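PDB 2UX8: glucose-1-phosphate uridylyltransferase, which probably catalyses the conversion of UTP and alpha-D-glucose 1-phosphate into UDP-glucose and diphosphate. Local coordinates for residues K33-P36 and K37-P41. Residues are numbered along the deposited sequence; the frame is centred on the assembly and turned at random.
Sequences KAMP and KEMLP
Pro-36 and Met-39 lie side by side and point the same way, the proline ring running alongside the start of the methionine chain, with Pro-36 CB 3.8 Å from Met-39 CG. Met-35 reaches the same methionine from another direction. Its chain, bent at chi2 (-57°) and again at chi3, crosses that of Met-39 at about a right angle and brings its terminal CE to 3.5 Å from Met-39 CB. Two unbranched, flexible thioether chains suit such a buried meeting, because each can fold to follow the surface beside it.

The backbone that carries these side chains makes a tight turn: Met-39 N donates to Pro-36 O over 2.9 Å, and Leu-40 N follows with a bond to Lys-37 O. These i to i+3 bonds are the signature of the 3-10 turn at 37-39. Proline, whose nitrogen has no hydrogen to give, fits the position just before it, where its carbonyl accepts the first bond of the turn and no N-H of its own is used in it. The turn belongs to the loop between strand 16-21 and helix 47-57 of the GT-A nucleotidyltransferase fold; Leu-74 of helix 72-77 packs against both Pro-36 and Met-39, and Met-35 meets Met-35 of a neighbouring subunit.

The two charged chains part company: Lys-37 leads away from Pro-36 to a salt bridge with Asp-141, its side chain about 9 Å from the bound glucose 1-phosphate, whereas a bend at chi2 (89°) turns the Glu-38 carboxylate back, bringing OE1 to 3.6 Å from Pro-36 CB, where Lys-71 offers that oxygen a long, weak ion pair.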
loop_
_atom_site.group_PDB
_atom_site.type_symbol
_atom_site.label_atom_id
_atom_site.label_comp_id
_atom_site.label_asym_id
_atom_site.label_seq_id
_atom_site.Cartn_x
_atom_site.Cartn_y
_atom_site.Cartn_z
ATOM N N LYS C 33 -1.688 8.823 12.759
ATOM C CA LYS C 33 -0.337 8.337 12.582
ATOM C C LYS C 33 -0.191 7.331 11.474
ATOM O O LYS C 33 0.916 7.020 11.077
ATOM C CB LYS C 33 0.280 7.815 13.884
ATOM C CG LYS C 33 -0.143 6.467 14.326
ATOM C CD LYS C 33 0.798 5.931 15.398
ATOM C CE LYS C 33 1.822 4.965 14.808
ATOM N NZ LYS C 33 2.565 4.187 15.847
ATOM N N ALA C 34 -1.303 6.849 10.947
ATOM C CA ALA C 34 -1.251 5.910 9.838
ATOM C C ALA C 34 -2.441 6.138 8.910
ATOM O O ALA C 34 -2.626 5.427 7.925
ATOM C CB ALA C 34 -1.257 4.497 10.362
ATOM N N MET C 35 -3.252 7.132 9.247
ATOM C CA MET C 35 -4.434 7.497 8.475
ATOM C C MET C 35 -4.291 8.919 7.976
ATOM O O MET C 35 -3.954 9.818 8.742
ATOM C CB MET C 35 -5.694 7.450 9.343
ATOM C CG MET C 35 -6.446 6.133 9.365
ATOM S SD MET C 35 -6.987 5.491 7.738
ATOM C CE MET C 35 -7.682 6.919 6.993
ATOM N N PRO C 36 -4.541 9.148 6.685
ATOM C CA PRO C 36 -4.416 10.520 6.200
ATOM C C PRO C 36 -5.449 11.392 6.921
ATOM O O PRO C 36 -6.606 10.993 7.108
ATOM C CB PRO C 36 -4.713 10.389 4.713
ATOM C CG PRO C 36 -4.281 8.979 4.399
ATOM C CD PRO C 36 -4.771 8.205 5.583
ATOM N N LYS C 37 -5.010 12.565 7.353
ATOM C CA LYS C 37 -5.857 13.528 8.033
ATOM C C LYS C 37 -7.062 13.854 7.153
ATOM O O LYS C 37 -8.179 14.015 7.634
ATOM C CB LYS C 37 -5.021 14.782 8.284
ATOM C CG LYS C 37 -5.793 16.045 8.520
ATOM C CD LYS C 37 -6.429 16.050 9.884
ATOM C CE LYS C 37 -7.047 17.404 10.170
ATOM N NZ LYS C 37 -6.039 18.515 10.176
ATOM N N GLU C 38 -6.811 13.928 5.853
ATOM C CA GLU C 38 -7.842 14.254 4.886
ATOM C C GLU C 38 -8.928 13.194 4.797
ATOM O O GLU C 38 -9.961 13.403 4.163
ATOM C CB GLU C 38 -7.213 14.464 3.503
ATOM C CG GLU C 38 -6.144 15.554 3.429
ATOM C CD GLU C 38 -4.737 15.046 3.734
ATOM O OE1 GLU C 38 -4.526 13.821 3.703
ATOM O OE2 GLU C 38 -3.831 15.870 3.984
ATOM N N MET C 39 -8.692 12.052 5.427
ATOM C CA MET C 39 -9.652 10.967 5.397
ATOM C C MET C 39 -10.526 10.919 6.640
ATOM O O MET C 39 -11.435 10.099 6.715
ATOM C CB MET C 39 -8.933 9.638 5.234
ATOM C CG MET C 39 -8.286 9.441 3.899
ATOM S SD MET C 39 -9.499 9.384 2.612
ATOM C CE MET C 39 -10.259 7.832 2.935
ATOM N N LEU C 40 -10.254 11.779 7.619
ATOM C CA LEU C 40 -11.085 11.793 8.817
ATOM C C LEU C 40 -12.494 12.118 8.361
ATOM O O LEU C 40 -12.706 12.979 7.505
ATOM C CB LEU C 40 -10.600 12.826 9.837
ATOM C CG LEU C 40 -9.249 12.525 10.494
ATOM C CD1 LEU C 40 -9.042 13.446 11.682
ATOM C CD2 LEU C 40 -9.212 11.087 10.959
ATOM N N PRO C 41 -13.479 11.417 8.918
ATOM C CA PRO C 41 -14.879 11.634 8.538
ATOM C C PRO C 41 -15.656 12.703 9.269
ATOM O O PRO C 41 -15.506 12.868 10.480
ATOM C CB PRO C 41 -15.506 10.269 8.774
ATOM C CG PRO C 41 -14.772 9.811 10.028
ATOM C CD PRO C 41 -13.330 10.233 9.784
#